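Local coordinates for prophage pi2 protein 01, integrase (Lactococcus lactis, PDB 3LYS) that probably binds DNA through this helical core-binding domain, as part of a phage-family integrase thought to act in DNA recombination and integration, at residues L36-T41 with K73-R78; T41-V46 with Q57-K62; A81-L86 with K94-R99. The protein carries 1 engineered substitution. All blocks are in the same frame, centred on the assembly; numbering follows the deposited sequence.

In the fold
Four helices make up this domain, and the three contacts show how a small helical fold is tied by loops of different length, two nested and one in series. After helix 8-19 the chain enters helix 26-42, whose last turns serve two contacts. Interaction 2 closes the shorter loop, joining the end of that helix to helix 53-64. Interaction 1 starts from the same turns, with Thr41 in both, and closes a longer loop onto helix 69-88, so interaction 2 is nested inside it; Leu60 packs between the two against Phe75 and His76. Interaction 3 follows in series, folding the segment after helix 69-88 back onto that helix, where Thr97 meets His76 of interaction 1.

Interaction 1 of 3, residues L36-T41 with K73-R78; sequences LKYLKT and KGFHTR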
# COMPACT_ATOMS: atom_id res chain seq x y z
N LEU A 36 -4.46 -3.65 4.62
CA LEU A 36 -3.44 -4.56 5.12
C LEU A 36 -3.75 -5.95 4.59
O LEU A 36 -2.91 -6.60 3.99
CB LEU A 36 -3.45 -4.59 6.65
CG LEU A 36 -2.77 -5.80 7.29
CD1 LEU A 36 -1.29 -5.83 6.93
CD2 LEU A 36 -2.95 -5.76 8.79
N LYS A 37 -4.98 -6.40 4.84
CA LYS A 37 -5.45 -7.71 4.39
C LYS A 37 -5.16 -7.87 2.90
O LYS A 37 -4.50 -8.82 2.48
CB LYS A 37 -6.95 -7.82 4.66
CG LYS A 37 -7.59 -9.18 4.39
CD LYS A 37 -9.06 -9.22 4.86
CE LYS A 37 -9.70 -10.58 4.60
NZ LYS A 37 -11.06 -10.71 5.19
N TYR A 38 -5.67 -6.92 2.12
CA TYR A 38 -5.46 -6.93 0.67
C TYR A 38 -3.99 -7.14 0.38
O TYR A 38 -3.61 -8.01 -0.40
CB TYR A 38 -5.91 -5.60 0.07
CG TYR A 38 -7.40 -5.45 -0.10
CD1 TYR A 38 -7.99 -4.20 -0.06
CD2 TYR A 38 -8.22 -6.55 -0.35
CE1 TYR A 38 -9.35 -4.04 -0.28
CE2 TYR A 38 -9.59 -6.40 -0.57
CZ TYR A 38 -10.13 -5.12 -0.54
OH TYR A 38 -11.47 -4.91 -0.79
N LEU A 39 -3.16 -6.32 1.01
CA LEU A 39 -1.73 -6.41 0.82
C LEU A 39 -1.23 -7.84 1.03
O LEU A 39 -0.44 -8.34 0.25
CB LEU A 39 -1.03 -5.45 1.77
CG LEU A 39 0.15 -4.66 1.22
CD1 LEU A 39 -0.22 -3.96 -0.07
CD2 LEU A 39 0.59 -3.65 2.26
N LYS A 40 -1.69 -8.51 2.08
CA LYS A 40 -1.23 -9.86 2.35
C LYS A 40 -1.58 -10.82 1.22
O LYS A 40 -0.84 -11.78 0.95
CB LYS A 40 -1.81 -10.37 3.67
CG LYS A 40 -1.33 -9.63 4.90
CD LYS A 40 -1.83 -10.32 6.16
CE LYS A 40 -1.34 -9.61 7.41
NZ LYS A 40 -1.88 -10.25 8.65
N THR A 41 -2.70 -10.56 0.57
CA THR A 41 -3.19 -11.39 -0.53
C THR A 41 -2.41 -11.11 -1.83
O THR A 41 -1.56 -11.89 -2.24
CB THR A 41 -4.69 -11.11 -0.79
OG1 THR A 41 -5.42 -11.30 0.43
CG2 THR A 41 -5.22 -12.05 -1.84
N LYS A 73 -8.76 2.54 -5.62
CA LYS A 73 -8.15 3.84 -5.30
C LYS A 73 -7.76 3.93 -3.84
O LYS A 73 -6.66 4.36 -3.50
CB LYS A 73 -9.13 4.98 -5.57
CG LYS A 73 -8.55 6.35 -5.26
CD LYS A 73 -9.59 7.43 -5.48
CE LYS A 73 -8.93 8.76 -5.85
NZ LYS A 73 -8.22 8.67 -7.17
N GLY A 74 -8.72 3.57 -2.98
CA GLY A 74 -8.50 3.59 -1.54
C GLY A 74 -7.30 2.75 -1.16
O GLY A 74 -6.52 3.13 -0.29
N PHE A 75 -7.15 1.60 -1.80
CA PHE A 75 -6.02 0.72 -1.53
C PHE A 75 -4.72 1.46 -1.82
O PHE A 75 -3.87 1.63 -0.94
CB PHE A 75 -6.09 -0.51 -2.42
CG PHE A 75 -4.88 -1.37 -2.34
CD1 PHE A 75 -4.55 -2.00 -1.17
CD2 PHE A 75 -4.08 -1.57 -3.45
CE1 PHE A 75 -3.43 -2.82 -1.10
CE2 PHE A 75 -2.95 -2.39 -3.38
CZ PHE A 75 -2.63 -3.01 -2.21
N HIS A 76 -4.59 1.91 -3.06
CA HIS A 76 -3.41 2.63 -3.51
C HIS A 76 -3.07 3.78 -2.57
O HIS A 76 -2.03 3.78 -1.90
CB HIS A 76 -3.63 3.17 -4.93
CG HIS A 76 -2.59 4.14 -5.38
ND1 HIS A 76 -1.26 3.80 -5.49
CD2 HIS A 76 -2.68 5.43 -5.77
CE1 HIS A 76 -0.58 4.84 -5.93
NE2 HIS A 76 -1.42 5.84 -6.11
N THR A 77 -3.96 4.76 -2.50
CA THR A 77 -3.72 5.90 -1.63
C THR A 77 -3.14 5.50 -0.25
O THR A 77 -2.09 5.99 0.13
CB THR A 77 -5.02 6.71 -1.47
OG1 THR A 77 -4.93 7.54 -0.30
CG2 THR A 77 -6.20 5.80 -1.37
N ARG A 78 -3.81 4.60 0.46
CA ARG A 78 -3.33 4.16 1.77
C ARG A 78 -1.93 3.55 1.72
O ARG A 78 -1.08 3.86 2.56
CB ARG A 78 -4.32 3.17 2.41
CG ARG A 78 -5.56 3.85 3.02
CD ARG A 78 -6.41 2.91 3.88
NE ARG A 78 -7.38 2.14 3.11
CZ ARG A 78 -8.40 2.66 2.43
NH1 ARG A 78 -9.24 1.88 1.76
NH2 ARG A 78 -8.58 3.97 2.41
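Phe75 of helix 69-88 reaches across to Tyr38 and Leu39 of helix 26-42, a compact example of how one aromatic side chain can join two helices. The backbones stay well apart, with the CA atoms of Tyr38 and Phe75, the nearest pair, separated by 8.0 Å, and the ring spans the interval. Its CG lies anti to the backbone N (chi1 172°), which swings the ring off helix 69-88 toward the facing helix.

All the contact across the two segments is apolar. Leu39 comes to the ring at its edge, near the ring plane: its CD1 methyl lies 3.4 Å from CZ of Phe75 and also touches CE1, and the two side chains run roughly perpendicular to each other. Tyr38 takes part through the root of its side chain, its CB standing 3.9 Å from CE1 of Phe75 and close to CD1 as well. Phe75 therefore meets a leucine methyl and the tyrosine methylene with one side of its ring outline, CD1, CE1 and CZ.

Aromatic contacts extend this apolar patch. Phe63 of helix 53-64 meets Phe75 with the ring planes within about 10° of parallel, while it packs edge-to-face with Tyr38, so that three helices share one aromatic cluster.

A polar tie joins the same helices as the Phe75 contact: NE of Arg78 is hydrogen-bonded to OG1 of Thr35.

Leu39 also packs on Ile8 and Phe12 of helix 8-19, bringing in the fourth helix. Such convergence of helices on a buried hydrocarbon centre fits the small all-helical, SAM-like core-binding domain of tyrosine recombinases.

Interaction 2 of 3, residues T41-V46 with Q57-K62; sequences TYMPNV and QRALNK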
# COMPACT_ATOMS: atom_id res chain seq x y z
N THR A 41 -2.70 -10.56 0.57
CA THR A 41 -3.19 -11.39 -0.53
C THR A 41 -2.41 -11.11 -1.83
O THR A 41 -1.56 -11.89 -2.24
CB THR A 41 -4.69 -11.11 -0.79
OG1 THR A 41 -5.42 -11.30 0.43
CG2 THR A 41 -5.22 -12.05 -1.84
N TYR A 42 -2.72 -9.98 -2.46
CA TYR A 42 -2.07 -9.59 -3.70
C TYR A 42 -0.56 -9.50 -3.67
O TYR A 42 0.11 -9.71 -4.68
CB TYR A 42 -2.65 -8.28 -4.18
CG TYR A 42 -4.09 -8.42 -4.57
CD1 TYR A 42 -4.45 -8.69 -5.88
CD2 TYR A 42 -5.09 -8.31 -3.62
CE1 TYR A 42 -5.77 -8.84 -6.24
CE2 TYR A 42 -6.42 -8.45 -3.97
CZ TYR A 42 -6.75 -8.71 -5.28
OH TYR A 42 -8.06 -8.83 -5.66
N MSE A 43 0.00 -9.19 -2.51
CA MSE A 43 1.45 -9.08 -2.39
C MSE A 43 1.95 -9.89 -1.22
O MSE A 43 2.22 -9.35 -0.16
CB MSE A 43 1.86 -7.63 -2.19
CG MSE A 43 1.69 -6.78 -3.43
SE MSE A 43 2.27 -4.98 -3.10
CE MSE A 43 4.17 -5.26 -3.06
N PRO A 44 2.09 -11.20 -1.41
CA PRO A 44 2.56 -12.10 -0.35
C PRO A 44 3.95 -11.76 0.18
O PRO A 44 4.15 -10.72 0.82
CB PRO A 44 2.52 -13.46 -1.02
CG PRO A 44 2.87 -13.13 -2.43
CD PRO A 44 1.99 -11.92 -2.68
N ASN A 45 4.92 -12.63 -0.07
CA ASN A 45 6.26 -12.40 0.44
C ASN A 45 7.02 -11.28 -0.26
O ASN A 45 8.25 -11.27 -0.30
CB ASN A 45 7.05 -13.70 0.38
CG ASN A 45 6.40 -14.79 1.20
OD1 ASN A 45 6.29 -14.67 2.41
ND2 ASN A 45 5.97 -15.85 0.54
N VAL A 46 6.28 -10.32 -0.80
CA VAL A 46 6.88 -9.20 -1.50
C VAL A 46 7.70 -8.29 -0.56
O VAL A 46 7.16 -7.74 0.40
CB VAL A 46 5.80 -8.36 -2.20
CG1 VAL A 46 6.44 -7.46 -3.23
CG2 VAL A 46 4.77 -9.29 -2.84
N GLN A 57 2.33 -1.32 -10.15
CA GLN A 57 1.28 -1.05 -11.15
C GLN A 57 0.59 -2.36 -11.53
O GLN A 57 -0.63 -2.42 -11.69
CB GLN A 57 1.91 -0.39 -12.38
CG GLN A 57 0.91 0.12 -13.41
CD GLN A 57 -0.21 0.93 -12.78
OE1 GLN A 57 -1.33 0.44 -12.63
NE2 GLN A 57 0.08 2.17 -12.39
N ARG A 58 1.38 -3.41 -11.67
CA ARG A 58 0.86 -4.72 -12.02
C ARG A 58 -0.02 -5.27 -10.89
O ARG A 58 -1.11 -5.76 -11.15
CB ARG A 58 2.04 -5.65 -12.31
CG ARG A 58 1.71 -6.89 -13.11
CD ARG A 58 2.98 -7.50 -13.69
NE ARG A 58 3.66 -6.62 -14.64
CZ ARG A 58 4.89 -6.14 -14.55
NH1 ARG A 58 5.32 -5.36 -15.53
NH2 ARG A 58 5.69 -6.40 -13.52
N ALA A 59 0.45 -5.18 -9.64
CA ALA A 59 -0.32 -5.64 -8.49
C ALA A 59 -1.62 -4.84 -8.49
O ALA A 59 -2.71 -5.38 -8.28
CB ALA A 59 0.44 -5.39 -7.19
N LEU A 60 -1.50 -3.54 -8.74
CA LEU A 60 -2.66 -2.67 -8.77
C LEU A 60 -3.62 -3.08 -9.87
O LEU A 60 -4.83 -3.06 -9.65
CB LEU A 60 -2.21 -1.23 -8.98
CG LEU A 60 -2.53 -0.27 -7.83
CD1 LEU A 60 -1.94 -0.76 -6.54
CD2 LEU A 60 -1.98 1.09 -8.17
N ASN A 61 -3.11 -3.46 -11.04
CA ASN A 61 -3.99 -3.88 -12.13
C ASN A 61 -4.75 -5.14 -11.74
O ASN A 61 -5.98 -5.17 -11.79
CB ASN A 61 -3.20 -4.13 -13.42
CG ASN A 61 -2.74 -2.84 -14.09
OD1 ASN A 61 -3.54 -1.99 -14.50
ND2 ASN A 61 -1.43 -2.68 -14.20
N LYS A 62 -4.02 -6.18 -11.34
CA LYS A 62 -4.64 -7.44 -10.94
C LYS A 62 -5.79 -7.15 -9.97
O LYS A 62 -6.85 -7.76 -10.05
CB LYS A 62 -3.58 -8.35 -10.30
CG LYS A 62 -4.05 -9.72 -9.77
CD LYS A 62 -4.71 -10.57 -10.85
CE LYS A 62 -3.80 -10.77 -12.07
NZ LYS A 62 -4.50 -11.46 -13.20
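Tyr42 and Ala59 bring the end of helix 26-42 up to helix 53-64, their CA atoms 6.5 Å apart, and Met43 then leaves helical geometry as the chain turns away. Close approach is helped by the small residue: the side chain of Ala59 is a single methyl, CB, which meets CG of Met43, a selenomethionine here, at 4.2 Å.

One turn further along helix 53-64, Lys62 contributes the hydrocarbon part of its side chain. Its CG sits at the edge of the Tyr42 ring, near the ring plane, 4.0 Å from CE1 and about as far from CD1, with the two side chains nearly perpendicular. Bends at chi2 and chi3 (58° and 56°) turn the rest of the lysine away from the ring, and NZ forms a salt bridge with Glu65.

The phenol likewise has its partner elsewhere, Tyr42 OH being hydrogen-bonded to NE2 of His67, which follows helix 53-64 in the chain.

No hydrogen bond joins the two segments, and their adhesion is van der Waals in character, so the contact itself adds no directional bond, and the polar ends of Tyr42 and Lys62 are held by His67 and Glu65.

Interaction 3 of 3, residues A81-L86 with K94-R99; sequences ASIQCL and KDFTTR. Engineered in segment 81-86: Cys85 (natural residue Pro).
This is a buried contact of mixed character, an isoleucine set against a phenylalanine ring and a carboxylate, in which the irregular segment following helix 69-88 doubles back and packs against that same helix. Ile83 is the hub: three residues of 94-99 touch its side chain. Its CG1 lies 3.7 Å from CZ of Phe96, the end of the ring, and the two side chains run nearly perpendicular. The other branch, CG2, anti to the backbone N, is directed at the Asp95 carboxylate and comes within 3.3 Å of OD1; it also has OG1 of Thr97 nearby. Gln84 adds a looser contact, its OE1 4.0 Å from OD1 of Asp95, with amide and carboxylate planes 62° apart and no hydrogen bond between them.

The shape of the incoming chain is set by a type I beta turn from Asp95 to Thr98. Inside it, OD1 of Asp95 accepts a weak bond from the backbone N of Thr97. The other carboxylate oxygen, OD2, forms a salt bridge with NH2 of Arg80, fastening the turn to the helix beside Ile83.

Around this pairing, Ile83 also rests on Leu92, Thr97 reaches His76, earlier in helix 69-88, and Phe96 touches Ile51. Elsewhere on the helix Ser82 packs against Phe12 and Trp15, so that helix 8-19 and the returning chain pack on different faces of helix 69-88.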
# COMPACT_ATOMS: atom_id res chain seq x y z
N ALA A 81 0.66 6.34 1.26
CA ALA A 81 0.96 7.05 2.49
C ALA A 81 2.01 6.34 3.33
O ALA A 81 2.91 6.96 3.88
CB ALA A 81 -0.30 7.25 3.29
N SER A 82 1.90 5.02 3.44
CA SER A 82 2.86 4.28 4.24
C SER A 82 4.25 4.31 3.63
O SER A 82 5.25 4.21 4.35
CB SER A 82 2.42 2.83 4.38
OG SER A 82 2.20 2.26 3.11
N ILE A 83 4.33 4.43 2.32
CA ILE A 83 5.63 4.47 1.68
C ILE A 83 6.31 5.83 1.91
O ILE A 83 7.54 5.91 2.04
CB ILE A 83 5.52 4.13 0.19
CG1 ILE A 83 5.62 2.63 0.01
CG2 ILE A 83 6.63 4.78 -0.59
CD1 ILE A 83 4.51 1.88 0.64
N GLN A 84 5.50 6.88 2.01
CA GLN A 84 6.00 8.23 2.25
C GLN A 84 6.97 8.31 3.42
O GLN A 84 8.11 8.71 3.26
CB GLN A 84 4.84 9.18 2.51
CG GLN A 84 3.85 9.26 1.39
CD GLN A 84 4.50 9.59 0.06
OE1 GLN A 84 5.15 8.73 -0.56
NE2 GLN A 84 4.35 10.83 -0.39
N CYS A 85 6.50 7.94 4.61
CA CYS A 85 7.34 8.00 5.79
C CYS A 85 8.59 7.17 5.50
O CYS A 85 9.69 7.50 5.93
CB CYS A 85 6.61 7.46 7.04
SG CYS A 85 7.16 8.21 8.64
N LEU A 86 8.43 6.11 4.73
CA LEU A 86 9.58 5.27 4.43
C LEU A 86 10.60 6.07 3.62
O LEU A 86 11.81 5.88 3.77
CB LEU A 86 9.13 4.03 3.66
CG LEU A 86 9.91 2.74 3.94
CD1 LEU A 86 10.07 2.48 5.43
CD2 LEU A 86 9.14 1.62 3.29
N LYS A 94 13.39 5.15 -3.96
CA LYS A 94 12.38 5.68 -4.86
C LYS A 94 10.96 5.19 -4.61
O LYS A 94 10.69 3.99 -4.55
CB LYS A 94 12.79 5.38 -6.31
CG LYS A 94 13.65 4.14 -6.50
CD LYS A 94 14.20 4.05 -7.93
CE LYS A 94 15.00 2.78 -8.13
NZ LYS A 94 15.52 2.64 -9.52
N ASP A 95 10.06 6.16 -4.47
CA ASP A 95 8.66 5.87 -4.23
C ASP A 95 8.03 5.22 -5.45
O ASP A 95 7.55 5.91 -6.34
CB ASP A 95 7.94 7.18 -3.88
CG ASP A 95 6.44 7.07 -4.00
OD1 ASP A 95 5.86 6.12 -3.45
OD2 ASP A 95 5.84 7.95 -4.65
N PHE A 96 8.03 3.89 -5.50
CA PHE A 96 7.47 3.18 -6.65
C PHE A 96 6.00 3.45 -6.87
O PHE A 96 5.47 3.16 -7.93
CB PHE A 96 7.68 1.67 -6.51
CG PHE A 96 7.23 1.14 -5.19
CD1 PHE A 96 5.87 1.01 -4.89
CD2 PHE A 96 8.15 0.81 -4.22
CE1 PHE A 96 5.45 0.56 -3.64
CE2 PHE A 96 7.75 0.36 -2.97
CZ PHE A 96 6.39 0.24 -2.68
N THR A 97 5.33 4.02 -5.88
CA THR A 97 3.91 4.30 -6.03
C THR A 97 3.72 5.71 -6.55
O THR A 97 2.62 6.26 -6.57
CB THR A 97 3.19 4.17 -4.69
OG1 THR A 97 3.75 5.09 -3.76
CG2 THR A 97 3.36 2.77 -4.17
N THR A 98 4.81 6.29 -7.00
CA THR A 98 4.79 7.65 -7.46
C THR A 98 3.94 7.93 -8.69
O THR A 98 2.91 8.59 -8.61
CB THR A 98 6.25 8.12 -7.67
OG1 THR A 98 6.28 9.53 -7.90
CG2 THR A 98 6.89 7.37 -8.85
N ARG A 99 4.36 7.41 -9.84
CA ARG A 99 3.66 7.66 -11.09
C ARG A 99 2.69 6.54 -11.41
O ARG A 99 1.97 6.58 -12.42
CB ARG A 99 4.68 7.80 -12.21
CG ARG A 99 4.34 8.83 -13.23
CD ARG A 99 5.53 9.04 -14.14
NE ARG A 99 5.13 9.68 -15.39
CZ ARG A 99 4.38 9.11 -16.32
NH1 ARG A 99 3.94 7.86 -16.15
NH2 ARG A 99 4.07 9.77 -17.42